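PDB 2AVT: DNA polymerase III beta subunit from Streptococcus pyogenes, which forms a dimeric ring-shaped sliding clamp that probably encircles DNA and tethers the replicative polymerase to its template. Local coordinates for residues 350-362 and 366-377. Residues are numbered along the deposited sequence; the frame is centred on the assembly and turned at random.
Sequences FLSPVRPFTLTPG and ESFIQLITPVRT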
loop_
_atom_site.group_PDB
_atom_site.type_symbol
_atom_site.label_atom_id
_atom_site.label_comp_id
_atom_site.label_asym_id
_atom_site.label_seq_id
_atom_site.Cartn_x
_atom_site.Cartn_y
_atom_site.Cartn_z
ATOM N N PHE A 350 -9.020 15.203 34.879
ATOM C CA PHE A 350 -9.284 16.560 34.395
ATOM C C PHE A 350 -9.260 17.616 35.497
ATOM O O PHE A 350 -9.584 17.341 36.654
ATOM C CB PHE A 350 -10.671 16.677 33.749
ATOM C CG PHE A 350 -10.950 15.685 32.656
ATOM C CD1 PHE A 350 -11.444 14.422 32.950
ATOM C CD2 PHE A 350 -10.800 16.049 31.323
ATOM C CE1 PHE A 350 -11.793 13.543 31.937
ATOM C CE2 PHE A 350 -11.146 15.173 30.307
ATOM C CZ PHE A 350 -11.645 13.921 30.615
ATOM N N LEU A 351 -8.888 18.832 35.110
ATOM C CA LEU A 351 -8.898 19.977 36.006
ATOM C C LEU A 351 -10.027 20.861 35.483
ATOM O O LEU A 351 -11.200 20.487 35.577
ATOM C CB LEU A 351 -7.575 20.744 35.962
ATOM C CG LEU A 351 -6.538 20.276 36.984
ATOM C CD1 LEU A 351 -5.355 21.235 37.009
ATOM C CD2 LEU A 351 -7.193 20.218 38.359
ATOM N N SER A 352 -9.677 22.012 34.911
ATOM C CA SER A 352 -10.678 22.939 34.377
ATOM C C SER A 352 -10.821 22.783 32.864
ATOM O O SER A 352 -9.984 22.164 32.207
ATOM C CB SER A 352 -10.287 24.387 34.690
ATOM O OG SER A 352 -9.440 24.918 33.681
ATOM N N PRO A 353 -11.890 23.356 32.289
ATOM C CA PRO A 353 -12.128 23.274 30.846
ATOM C C PRO A 353 -10.946 23.760 30.010
ATOM O O PRO A 353 -10.779 23.339 28.871
ATOM C CB PRO A 353 -13.365 24.150 30.655
ATOM C CG PRO A 353 -14.111 23.949 31.939
ATOM C CD PRO A 353 -13.005 24.039 32.967
ATOM N N VAL A 354 -10.126 24.638 30.581
ATOM C CA VAL A 354 -8.977 25.181 29.865
ATOM C C VAL A 354 -7.628 24.664 30.375
ATOM O O VAL A 354 -6.580 25.240 30.083
ATOM C CB VAL A 354 -8.985 26.733 29.923
ATOM C CG1 VAL A 354 -7.865 27.299 29.067
ATOM C CG2 VAL A 354 -10.322 27.263 29.440
ATOM N N ARG A 355 -7.641 23.578 31.137
ATOM C CA ARG A 355 -6.387 23.028 31.637
ATOM C C ARG A 355 -6.099 21.667 31.019
ATOM O O ARG A 355 -7.011 20.907 30.690
ATOM C CB ARG A 355 -6.412 22.899 33.166
ATOM C CG ARG A 355 -6.482 24.229 33.910
ATOM C CD ARG A 355 -5.493 25.236 33.337
ATOM N NE ARG A 355 -5.489 26.487 34.090
ATOM C CZ ARG A 355 -4.889 26.652 35.266
ATOM N NH1 ARG A 355 -4.233 25.642 35.826
ATOM N NH2 ARG A 355 -4.949 27.822 35.888
ATOM N N PRO A 356 -4.818 21.352 30.831
ATOM C CA PRO A 356 -4.443 20.064 30.248
ATOM C C PRO A 356 -4.935 18.905 31.107
ATOM O O PRO A 356 -4.806 18.941 32.332
ATOM C CB PRO A 356 -2.923 20.143 30.206
ATOM C CG PRO A 356 -2.682 21.602 29.974
ATOM C CD PRO A 356 -3.654 22.248 30.927
ATOM N N PHE A 357 -5.518 17.894 30.469
ATOM C CA PHE A 357 -5.995 16.717 31.182
ATOM C C PHE A 357 -5.029 15.566 30.920
ATOM O O PHE A 357 -4.541 15.398 29.802
ATOM C CB PHE A 357 -7.425 16.356 30.750
ATOM C CG PHE A 357 -7.583 16.067 29.281
ATOM C CD1 PHE A 357 -7.765 17.099 28.374
ATOM C CD2 PHE A 357 -7.601 14.763 28.814
ATOM C CE1 PHE A 357 -7.967 16.834 27.031
ATOM C CE2 PHE A 357 -7.804 14.492 27.472
ATOM C CZ PHE A 357 -7.987 15.526 26.580
ATOM N N THR A 358 -4.744 14.787 31.962
ATOM C CA THR A 358 -3.799 13.679 31.858
ATOM C C THR A 358 -4.431 12.311 31.678
ATOM O O THR A 358 -5.568 12.064 32.091
ATOM C CB THR A 358 -2.900 13.590 33.105
ATOM O OG1 THR A 358 -3.709 13.277 34.245
ATOM C CG2 THR A 358 -2.175 14.906 33.339
ATOM N N LEU A 359 -3.661 11.415 31.072
ATOM C CA LEU A 359 -4.105 10.057 30.824
ATOM C C LEU A 359 -3.000 9.112 31.303
ATOM O O LEU A 359 -1.818 9.364 31.085
ATOM C CB LEU A 359 -4.346 9.838 29.321
ATOM C CG LEU A 359 -5.046 10.912 28.473
ATOM C CD1 LEU A 359 -6.360 11.288 29.111
ATOM C CD2 LEU A 359 -4.159 12.141 28.341
ATOM N N THR A 360 -3.391 8.035 31.973
ATOM C CA THR A 360 -2.426 7.052 32.455
ATOM C C THR A 360 -3.064 5.686 32.309
ATOM O O THR A 360 -4.281 5.542 32.431
ATOM C CB THR A 360 -2.033 7.283 33.953
ATOM O OG1 THR A 360 -3.193 7.163 34.787
ATOM C CG2 THR A 360 -1.425 8.658 34.142
ATOM N N PRO A 361 -2.249 4.663 32.030
ATOM C CA PRO A 361 -2.745 3.292 31.865
ATOM C C PRO A 361 -3.555 2.850 33.079
ATOM O O PRO A 361 -3.248 3.233 34.205
ATOM C CB PRO A 361 -1.463 2.485 31.672
ATOM C CG PRO A 361 -0.435 3.284 32.439
ATOM C CD PRO A 361 -0.778 4.699 32.045
ATOM N N GLY A 362 -4.591 2.050 32.850
ATOM C CA GLY A 362 -5.431 1.594 33.946
ATOM C C GLY A 362 -4.826 0.528 34.842
ATOM O O GLY A 362 -5.107 0.488 36.042
ATOM N N GLU A 366 3.078 0.775 34.462
ATOM C CA GLU A 366 4.107 1.676 33.978
ATOM C C GLU A 366 3.852 3.081 34.494
ATOM O O GLU A 366 2.717 3.440 34.790
ATOM C CB GLU A 366 4.101 1.724 32.449
ATOM C CG GLU A 366 4.381 0.403 31.743
ATOM C CD GLU A 366 4.343 0.554 30.229
ATOM O OE1 GLU A 366 4.140 1.692 29.756
ATOM O OE2 GLU A 366 4.518 -0.456 29.514
ATOM N N SER A 367 4.918 3.863 34.617
ATOM C CA SER A 367 4.799 5.253 35.026
ATOM C C SER A 367 4.729 5.981 33.683
ATOM O O SER A 367 5.683 6.627 33.252
ATOM C CB SER A 367 6.032 5.704 35.804
ATOM O OG SER A 367 5.987 7.101 36.045
ATOM N N PHE A 368 3.592 5.833 33.017
ATOM C CA PHE A 368 3.364 6.425 31.709
ATOM C C PHE A 368 2.266 7.476 31.811
ATOM O O PHE A 368 1.105 7.159 32.040
ATOM C CB PHE A 368 2.974 5.311 30.728
ATOM C CG PHE A 368 2.686 5.782 29.330
ATOM C CD1 PHE A 368 3.382 6.844 28.775
ATOM C CD2 PHE A 368 1.753 5.115 28.549
ATOM C CE1 PHE A 368 3.152 7.231 27.459
ATOM C CE2 PHE A 368 1.518 5.495 27.236
ATOM C CZ PHE A 368 2.220 6.557 26.690
ATOM N N ILE A 369 2.654 8.732 31.643
ATOM C CA ILE A 369 1.719 9.840 31.719
ATOM C C ILE A 369 1.681 10.623 30.411
ATOM O O ILE A 369 2.727 10.943 29.845
ATOM C CB ILE A 369 2.121 10.819 32.829
ATOM C CG1 ILE A 369 2.024 10.133 34.197
ATOM C CG2 ILE A 369 1.237 12.059 32.760
ATOM C CD1 ILE A 369 2.613 10.953 35.339
ATOM N N GLN A 370 0.477 10.915 29.933
ATOM C CA GLN A 370 0.301 11.700 28.716
ATOM C C GLN A 370 -0.535 12.922 29.075
ATOM O O GLN A 370 -1.452 12.838 29.892
ATOM C CB GLN A 370 -0.394 10.882 27.625
ATOM C CG GLN A 370 0.424 9.690 27.134
ATOM C CD GLN A 370 -0.274 8.930 26.035
ATOM O OE1 GLN A 370 -0.235 9.327 24.866
ATOM N NE2 GLN A 370 -0.932 7.842 26.398
ATOM N N LEU A 371 -0.208 14.051 28.451
ATOM C CA LEU A 371 -0.880 15.322 28.710
ATOM C C LEU A 371 -1.467 15.884 27.406
ATOM O O LEU A 371 -0.780 15.938 26.390
ATOM C CB LEU A 371 0.151 16.297 29.296
ATOM C CG LEU A 371 -0.227 17.531 30.125
ATOM C CD1 LEU A 371 -0.826 17.094 31.448
ATOM C CD2 LEU A 371 1.020 18.376 30.386
ATOM N N ILE A 372 -2.732 16.296 27.439
ATOM C CA ILE A 372 -3.396 16.857 26.263
ATOM C C ILE A 372 -4.036 18.204 26.576
ATOM O O ILE A 372 -4.863 18.316 27.485
ATOM C CB ILE A 372 -4.513 15.936 25.744
ATOM C CG1 ILE A 372 -3.921 14.641 25.189
ATOM C CG2 ILE A 372 -5.321 16.663 24.668
ATOM C CD1 ILE A 372 -4.977 13.636 24.746
ATOM N N THR A 373 -3.655 19.226 25.821
ATOM C CA THR A 373 -4.203 20.559 26.020
ATOM C C THR A 373 -5.550 20.676 25.321
ATOM O O THR A 373 -5.692 20.325 24.150
ATOM C CB THR A 373 -3.257 21.624 25.472
ATOM O OG1 THR A 373 -2.012 21.561 26.182
ATOM C CG2 THR A 373 -3.866 23.006 25.626
ATOM N N PRO A 374 -6.567 21.167 26.041
ATOM C CA PRO A 374 -7.919 21.336 25.507
ATOM C C PRO A 374 -8.097 22.621 24.698
ATOM O O PRO A 374 -7.179 23.432 24.576
ATOM C CB PRO A 374 -8.778 21.318 26.764
ATOM C CG PRO A 374 -7.909 22.044 27.741
ATOM C CD PRO A 374 -6.526 21.472 27.484
ATOM N N VAL A 375 -9.295 22.796 24.156
ATOM C CA VAL A 375 -9.617 23.972 23.356
ATOM C C VAL A 375 -10.671 24.832 24.054
ATOM O O VAL A 375 -11.758 24.349 24.383
ATOM C CB VAL A 375 -10.152 23.553 21.956
ATOM C CG1 VAL A 375 -10.519 24.784 21.142
ATOM C CG2 VAL A 375 -9.098 22.729 21.224
ATOM N N ARG A 376 -10.349 26.099 24.293
ATOM C CA ARG A 376 -11.302 27.000 24.940
ATOM C C ARG A 376 -12.494 27.191 24.013
ATOM O O ARG A 376 -12.400 27.899 23.012
ATOM C CB ARG A 376 -10.656 28.360 25.235
ATOM C CG ARG A 376 -9.451 28.293 26.158
ATOM C CD ARG A 376 -8.997 29.677 26.606
ATOM N NE ARG A 376 -10.043 30.388 27.338
ATOM C CZ ARG A 376 -9.839 31.498 28.043
ATOM N NH1 ARG A 376 -8.624 32.024 28.111
ATOM N NH2 ARG A 376 -10.846 32.081 28.682
ATOM N N THR A 377 -13.609 26.546 24.344
ATOM C CA THR A 377 -14.820 26.636 23.539
ATOM C C THR A 377 -15.404 28.044 23.592
ATOM O O THR A 377 -14.930 28.951 22.904
ATOM C CB THR A 377 -15.853 25.619 24.030
HETATM O O HOH W 1 -12.427 23.291 26.853
HETATM O O HOH W 2 -0.581 7.592 29.277
#
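Phe357 and Ile372, a hydrogen-bonded pair of the antiparallel hairpin 357-361/367-372, interlock on one side of the sheet. The phenyl ring is folded back over the partner strand because CG sits between the backbone N and the carbonyl carbon (chi1 59°), and Ile372 CB rests over its face, 3.9 Å from the ring centroid. Ile372 CD1 touches both Phe357 CZ and Leu359 CD2, at 4.0 Å each, so the isoleucine packs against phenylalanine and leucine alike. Backbone hydrogen bonds join Phe357 with Ile372 and Leu359 with Gln370 in both directions. On the opposite side of the sheet, Pro356 CB nestles against Leu371 CG (3.8 Å), while Thr360 and Ile369 lie side by side. Past the strands, the ring of Pro374 packs against the 352-355 turn, its CG 3.3 Å from each of the carbonyl oxygens Pro353 O and Arg355 O; a water bridges Pro353 O and Val375 O. Beyond it, the forked methyls of Val354 straddle Arg376 CG. A second water ties Leu359 O and Phe368 O to Gln370 NE2, while Gln370 OE1 is hydrogen-bonded to Ser337 OG of helix 331-339. Within the C-terminal clamp domain, the hairpin lies between strand 345-350, beside 357-361, and strand 184-191, beside 367-372, thereby joining two domains' strands into one continuous sheet.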